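Local coordinates for GDSL-like protein (Roseburia intestinalis L1-82, PDB 6HFZ) that removes acetyl groups from acetylated mannans as a two-domain esterase with a GDSL-like (SGNH) hydrolase fold, at residues S290-A304 with L318-L332. Numbering follows the deposited sequence.
Sequences SVQYRKSVKLPAPVA and LDANFDETWGDKLEL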
loop_
_atom_site.group_PDB
_atom_site.type_symbol
_atom_site.label_atom_id
_atom_site.label_comp_id
_atom_site.label_asym_id
_atom_site.label_seq_id
_atom_site.Cartn_x
_atom_site.Cartn_y
_atom_site.Cartn_z
ATOM N N SER A 290 -13.321 -4.818 -7.128
ATOM C CA SER A 290 -12.399 -3.894 -7.685
ATOM C C SER A 290 -11.549 -4.613 -8.746
ATOM O O SER A 290 -11.469 -5.841 -8.792
ATOM C CB SER A 290 -11.606 -3.210 -6.596
ATOM O OG SER A 290 -10.556 -4.058 -6.083
ATOM N N VAL A 291 -10.925 -3.839 -9.617
ATOM C CA VAL A 291 -10.132 -4.449 -10.695
ATOM C C VAL A 291 -8.781 -3.749 -10.802
ATOM O O VAL A 291 -8.687 -2.515 -10.723
ATOM C CB VAL A 291 -10.915 -4.376 -12.012
ATOM C CG1 VAL A 291 -11.225 -2.937 -12.409
ATOM C CG2 VAL A 291 -10.176 -5.050 -13.157
ATOM N N GLN A 292 -7.725 -4.560 -10.994
ATOM C CA GLN A 292 -6.396 -4.049 -11.194
ATOM C C GLN A 292 -5.957 -4.283 -12.644
ATOM O O GLN A 292 -6.143 -5.375 -13.160
ATOM C CB GLN A 292 -5.403 -4.770 -10.291
ATOM C CG GLN A 292 -5.455 -4.376 -8.826
ATOM C CD GLN A 292 -4.287 -5.056 -8.140
ATOM O OE1 GLN A 292 -4.238 -6.292 -8.085
ATOM N NE2 GLN A 292 -3.326 -4.263 -7.681
ATOM N N TYR A 293 -5.324 -3.284 -13.263
ATOM C CA TYR A 293 -4.915 -3.366 -14.660
ATOM C C TYR A 293 -3.821 -2.340 -14.949
ATOM O O TYR A 293 -3.668 -1.372 -14.198
ATOM C CB TYR A 293 -6.094 -3.116 -15.626
ATOM C CG TYR A 293 -6.775 -1.758 -15.493
ATOM C CD1 TYR A 293 -7.671 -1.482 -14.457
ATOM C CD2 TYR A 293 -6.549 -0.748 -16.419
ATOM C CE1 TYR A 293 -8.316 -0.247 -14.349
ATOM C CE2 TYR A 293 -7.167 0.498 -16.309
ATOM C CZ TYR A 293 -8.048 0.752 -15.271
ATOM O OH TYR A 293 -8.705 1.962 -15.194
ATOM N N ARG A 294 -3.103 -2.540 -16.064
ATOM C CA ARG A 294 -2.034 -1.635 -16.390
ATOM C C ARG A 294 -2.566 -0.387 -17.104
ATOM O O ARG A 294 -3.352 -0.477 -18.051
ATOM C CB ARG A 294 -0.996 -2.308 -17.293
ATOM C CG ARG A 294 0.123 -1.383 -17.772
ATOM C CD ARG A 294 1.225 -2.226 -18.416
ATOM N NE ARG A 294 0.803 -3.015 -19.571
ATOM C CZ ARG A 294 1.353 -4.159 -19.945
ATOM N NH1 ARG A 294 2.351 -4.686 -19.243
ATOM N NH2 ARG A 294 0.857 -4.848 -20.965
ATOM N N LYS A 295 -2.042 0.780 -16.694
ATOM C CA LYS A 295 -2.103 1.998 -17.457
ATOM C C LYS A 295 -0.673 2.271 -17.955
ATOM O O LYS A 295 0.259 2.438 -17.162
ATOM C CB LYS A 295 -2.658 3.148 -16.611
ATOM C CG LYS A 295 -4.167 3.170 -16.448
ATOM C CD LYS A 295 -4.678 4.385 -15.742
ATOM C CE LYS A 295 -6.187 4.387 -15.666
ATOM N NZ LYS A 295 -6.701 5.320 -14.632
ATOM N N SER A 296 -0.518 2.258 -19.283
ATOM C CA SER A 296 0.751 2.190 -19.976
ATOM C C SER A 296 1.174 3.585 -20.447
ATOM O O SER A 296 0.385 4.335 -20.981
ATOM C CB SER A 296 0.661 1.214 -21.139
ATOM O OG SER A 296 1.822 1.327 -21.964
ATOM N N VAL A 297 2.436 3.943 -20.235
ATOM C CA VAL A 297 2.965 5.169 -20.829
ATOM C C VAL A 297 3.485 4.897 -22.243
ATOM O O VAL A 297 3.874 5.852 -22.959
ATOM C CB VAL A 297 4.073 5.784 -19.964
ATOM C CG1 VAL A 297 3.465 6.381 -18.684
ATOM C CG2 VAL A 297 5.180 4.782 -19.668
ATOM N N LYS A 298 3.552 3.623 -22.617
ATOM C CA LYS A 298 3.851 3.213 -23.997
ATOM C C LYS A 298 2.532 3.170 -24.762
ATOM O O LYS A 298 1.702 2.322 -24.459
ATOM C CB LYS A 298 4.539 1.849 -24.008
ATOM C CG LYS A 298 5.962 1.854 -23.472
ATOM C CD LYS A 298 6.650 0.518 -23.601
ATOM C CE LYS A 298 7.671 0.279 -22.504
ATOM N NZ LYS A 298 8.628 -0.789 -22.882
ATOM N N LEU A 299 2.348 4.117 -25.697
ATOM C CA LEU A 299 1.084 4.421 -26.322
ATOM C C LEU A 299 1.148 4.088 -27.817
ATOM O O LEU A 299 2.235 4.114 -28.409
ATOM C CB LEU A 299 0.821 5.924 -26.179
ATOM C CG LEU A 299 0.548 6.494 -24.783
ATOM C CD1 LEU A 299 0.083 7.941 -24.910
ATOM C CD2 LEU A 299 -0.488 5.664 -24.030
ATOM N N PRO A 300 -0.002 3.828 -28.447
ATOM C CA PRO A 300 -1.294 3.662 -27.812
ATOM C C PRO A 300 -1.447 2.254 -27.218
ATOM O O PRO A 300 -0.612 1.384 -27.424
ATOM C CB PRO A 300 -2.317 3.913 -28.928
ATOM C CG PRO A 300 -1.621 3.475 -30.190
ATOM C CD PRO A 300 -0.138 3.426 -29.865
ATOM N N ALA A 301 -2.543 2.062 -26.472
ATOM C CA ALA A 301 -2.884 0.807 -25.826
ATOM C C ALA A 301 -4.398 0.582 -25.903
ATOM O O ALA A 301 -5.166 1.493 -26.240
ATOM C CB ALA A 301 -2.408 0.843 -24.396
ATOM N N PRO A 302 -4.865 -0.651 -25.648
ATOM C CA PRO A 302 -6.276 -0.985 -25.748
ATOM C C PRO A 302 -7.119 -0.389 -24.626
ATOM O O PRO A 302 -6.573 0.119 -23.621
ATOM C CB PRO A 302 -6.317 -2.504 -25.595
ATOM C CG PRO A 302 -4.951 -2.943 -25.978
ATOM C CD PRO A 302 -4.067 -1.858 -25.405
ATOM N N VAL A 303 -8.423 -0.426 -24.854
ATOM C CA VAL A 303 -9.441 -0.052 -23.892
ATOM C C VAL A 303 -10.316 -1.272 -23.674
ATOM O O VAL A 303 -10.616 -1.986 -24.638
ATOM C CB VAL A 303 -10.270 1.147 -24.382
ATOM C CG1 VAL A 303 -11.343 1.513 -23.371
ATOM C CG2 VAL A 303 -9.376 2.354 -24.709
ATOM N N ALA A 304 -10.669 -1.537 -22.415
ATOM C CA ALA A 304 -11.599 -2.604 -22.063
ATOM C C ALA A 304 -12.796 -2.025 -21.311
ATOM O O ALA A 304 -12.774 -0.871 -20.922
ATOM C CB ALA A 304 -10.897 -3.645 -21.227
ATOM N N LEU A 318 -12.143 0.753 -18.762
ATOM C CA LEU A 318 -10.755 0.589 -18.281
ATOM C C LEU A 318 -9.841 0.948 -19.464
ATOM O O LEU A 318 -9.652 0.139 -20.437
ATOM C CB LEU A 318 -10.506 -0.831 -17.778
ATOM C CG LEU A 318 -11.571 -1.479 -16.896
ATOM C CD1 LEU A 318 -11.131 -2.910 -16.541
ATOM C CD2 LEU A 318 -11.778 -0.668 -15.627
ATOM N N ASP A 319 -9.296 2.154 -19.412
ATOM C CA ASP A 319 -8.457 2.700 -20.490
ATOM C C ASP A 319 -6.964 2.549 -20.148
ATOM O O ASP A 319 -6.445 3.191 -19.232
ATOM C CB ASP A 319 -8.826 4.158 -20.750
ATOM C CG ASP A 319 -8.169 4.790 -21.961
ATOM O OD1 ASP A 319 -7.130 4.277 -22.418
ATOM O OD2 ASP A 319 -8.727 5.797 -22.448
ATOM N N ALA A 320 -6.253 1.776 -20.963
ATOM C CA ALA A 320 -4.836 1.479 -20.719
ATOM C C ALA A 320 -3.916 2.597 -21.232
ATOM O O ALA A 320 -2.737 2.548 -21.002
ATOM C CB ALA A 320 -4.512 0.127 -21.289
ATOM N N ASN A 321 -4.482 3.639 -21.863
ATOM C CA ASN A 321 -3.754 4.798 -22.339
ATOM C C ASN A 321 -3.575 5.801 -21.193
ATOM O O ASN A 321 -4.477 6.608 -20.914
ATOM C CB ASN A 321 -4.491 5.478 -23.492
ATOM C CG ASN A 321 -4.606 4.563 -24.687
ATOM O OD1 ASN A 321 -3.649 4.433 -25.439
ATOM N ND2 ASN A 321 -5.722 3.867 -24.803
ATOM N N PHE A 322 -2.413 5.734 -20.535
ATOM C CA PHE A 322 -2.100 6.585 -19.381
ATOM C C PHE A 322 -1.770 7.993 -19.872
ATOM O O PHE A 322 -0.951 8.155 -20.792
ATOM C CB PHE A 322 -0.912 6.043 -18.585
ATOM C CG PHE A 322 -0.796 6.539 -17.161
ATOM C CD1 PHE A 322 -1.900 7.037 -16.486
ATOM C CD2 PHE A 322 0.386 6.386 -16.461
ATOM C CE1 PHE A 322 -1.806 7.432 -15.167
ATOM C CE2 PHE A 322 0.492 6.827 -15.147
ATOM C CZ PHE A 322 -0.602 7.372 -14.516
ATOM N N ASP A 323 -2.370 8.994 -19.223
ATOM C CA ASP A 323 -2.213 10.393 -19.627
ATOM C C ASP A 323 -1.125 11.092 -18.801
ATOM O O ASP A 323 -0.911 12.281 -18.980
ATOM C CB ASP A 323 -3.546 11.138 -19.538
ATOM C CG ASP A 323 -4.272 11.003 -18.212
ATOM O OD1 ASP A 323 -3.873 10.139 -17.398
ATOM O OD2 ASP A 323 -5.245 11.764 -18.008
ATOM N N GLU A 324 -0.456 10.371 -17.896
ATOM C CA GLU A 324 0.674 10.898 -17.119
ATOM C C GLU A 324 1.930 10.239 -17.669
ATOM O O GLU A 324 1.808 9.365 -18.500
ATOM C CB GLU A 324 0.493 10.603 -15.626
ATOM C CG GLU A 324 -0.844 11.080 -15.090
ATOM C CD GLU A 324 -1.120 10.733 -13.642
ATOM O OE1 GLU A 324 -0.151 10.633 -12.867
ATOM O OE2 GLU A 324 -2.307 10.552 -13.294
ATOM N N THR A 325 3.111 10.628 -17.181
ATOM C CA THR A 325 4.341 10.272 -17.885
ATOM C C THR A 325 5.397 9.628 -16.971
ATOM O O THR A 325 6.358 9.078 -17.486
ATOM C CB THR A 325 4.920 11.495 -18.613
ATOM O OG1 THR A 325 5.151 12.521 -17.642
ATOM C CG2 THR A 325 4.005 11.994 -19.710
ATOM N N TRP A 326 5.227 9.684 -15.644
ATOM C CA TRP A 326 6.259 9.203 -14.696
ATOM C C TRP A 326 6.540 7.701 -14.869
ATOM O O TRP A 326 7.567 7.205 -14.445
ATOM C CB TRP A 326 5.851 9.508 -13.251
ATOM C CG TRP A 326 4.501 8.982 -12.865
ATOM C CD1 TRP A 326 3.319 9.671 -12.879
ATOM C CD2 TRP A 326 4.179 7.641 -12.438
ATOM N NE1 TRP A 326 2.291 8.857 -12.480
ATOM C CE2 TRP A 326 2.786 7.611 -12.196
ATOM C CE3 TRP A 326 4.927 6.471 -12.224
ATOM C CZ2 TRP A 326 2.133 6.460 -11.749
ATOM C CZ3 TRP A 326 4.283 5.338 -11.775
ATOM C CH2 TRP A 326 2.902 5.335 -11.544
ATOM N N GLY A 327 5.600 6.960 -15.462
ATOM C CA GLY A 327 5.744 5.531 -15.659
ATOM C C GLY A 327 4.388 4.838 -15.682
ATOM O O GLY A 327 3.348 5.463 -15.468
ATOM N N ASP A 328 4.420 3.544 -15.981
ATOM C CA ASP A 328 3.224 2.687 -15.959
ATOM C C ASP A 328 2.647 2.709 -14.535
ATOM O O ASP A 328 3.404 2.742 -13.542
ATOM C CB ASP A 328 3.590 1.255 -16.366
ATOM C CG ASP A 328 3.979 1.076 -17.828
ATOM O OD1 ASP A 328 3.674 1.964 -18.632
ATOM O OD2 ASP A 328 4.618 0.061 -18.129
ATOM N N LYS A 329 1.314 2.678 -14.435
ATOM C CA LYS A 329 0.635 2.622 -13.153
ATOM C C LYS A 329 -0.112 1.293 -13.068
ATOM O O LYS A 329 -0.764 0.848 -14.053
ATOM C CB LYS A 329 -0.329 3.797 -13.020
ATOM C CG LYS A 329 -1.185 3.836 -11.755
ATOM C CD LYS A 329 -2.154 5.000 -11.735
ATOM C CE LYS A 329 -2.759 5.227 -10.365
ATOM N NZ LYS A 329 -3.905 6.165 -10.447
ATOM N N LEU A 330 -0.042 0.688 -11.892
ATOM C CA LEU A 330 -0.910 -0.446 -11.536
ATOM C C LEU A 330 -2.241 0.100 -11.003
ATOM O O LEU A 330 -2.439 0.334 -9.802
ATOM C CB LEU A 330 -0.173 -1.319 -10.528
ATOM C CG LEU A 330 -0.987 -2.474 -9.968
ATOM C CD1 LEU A 330 -1.608 -3.301 -11.084
ATOM C CD2 LEU A 330 -0.186 -3.336 -9.031
ATOM N N GLU A 331 -3.191 0.336 -11.923
ATOM C CA GLU A 331 -4.423 0.985 -11.572
ATOM C C GLU A 331 -5.293 0.021 -10.760
ATOM O O GLU A 331 -5.305 -1.203 -11.005
ATOM C CB GLU A 331 -5.127 1.510 -12.819
ATOM C CG GLU A 331 -6.367 2.351 -12.507
ATOM C CD GLU A 331 -6.088 3.554 -11.612
ATOM O OE1 GLU A 331 -5.726 4.592 -12.175
ATOM O OE2 GLU A 331 -6.151 3.438 -10.344
ATOM N N LEU A 332 -6.063 0.579 -9.812
ATOM C CA LEU A 332 -7.083 -0.195 -9.086
ATOM C C LEU A 332 -8.356 0.645 -9.037
ATOM O O LEU A 332 -8.355 1.704 -8.388
ATOM C CB LEU A 332 -6.576 -0.538 -7.691
ATOM C CG LEU A 332 -7.374 -1.572 -6.895
ATOM C CD1 LEU A 332 -6.529 -2.163 -5.782
ATOM C CD2 LEU A 332 -8.667 -1.004 -6.340
HETATM O O HOH W 1 -3.080 -1.398 -7.417
HETATM O O HOH W 2 -9.610 3.930 -17.187
HETATM O O HOH W 3 3.749 -0.118 -20.790
#
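Two antiparallel strand pairings, one in each sheet of a beta-sandwich-like domain beside the SGNH-type hydrolase domain, join these segments, and their loops are hydrogen-bonded to each other (Ser296 N to Ala320 O, Phe322 N to Ser296 O). Strands 290-295 and 329-332 run at 153° in one sheet, where Tyr293 and Lys295 exchange backbone hydrogen bonds with Glu331 and Lys329 respectively; Ala304 pairs likewise with Leu318 in the other. Between the sheets lies the Tyr293 ring, with Leu318 CB over one face (3.9 Å to the ring centroid) and Glu331 CB over the opposite face. Its OH is hydrogen-bonded to Asp333 OD2 and, through a water, linked to Asp319 N. Asn321 OD1 accepts from Ala301 N at 2.8 Å, while ND2 donates to Ala301 O from above that carbonyl plane and to Asp319 OD1, which also takes Asn321 N in an Asx turn. An alanine at Asn321 is likely to leave Ala301 N and O without these mates and the loop there less firmly held. Val297 N lies 2.8 Å from Asp328 OD1, nearly along the carboxylate C-O axis. Glu331 OE1 forms salt bridges to two lysines reaching it from opposite faces of the carboxylate plane: Lys329 NZ on the syn side, Lys295 NZ on the anti side at 2.7 Å.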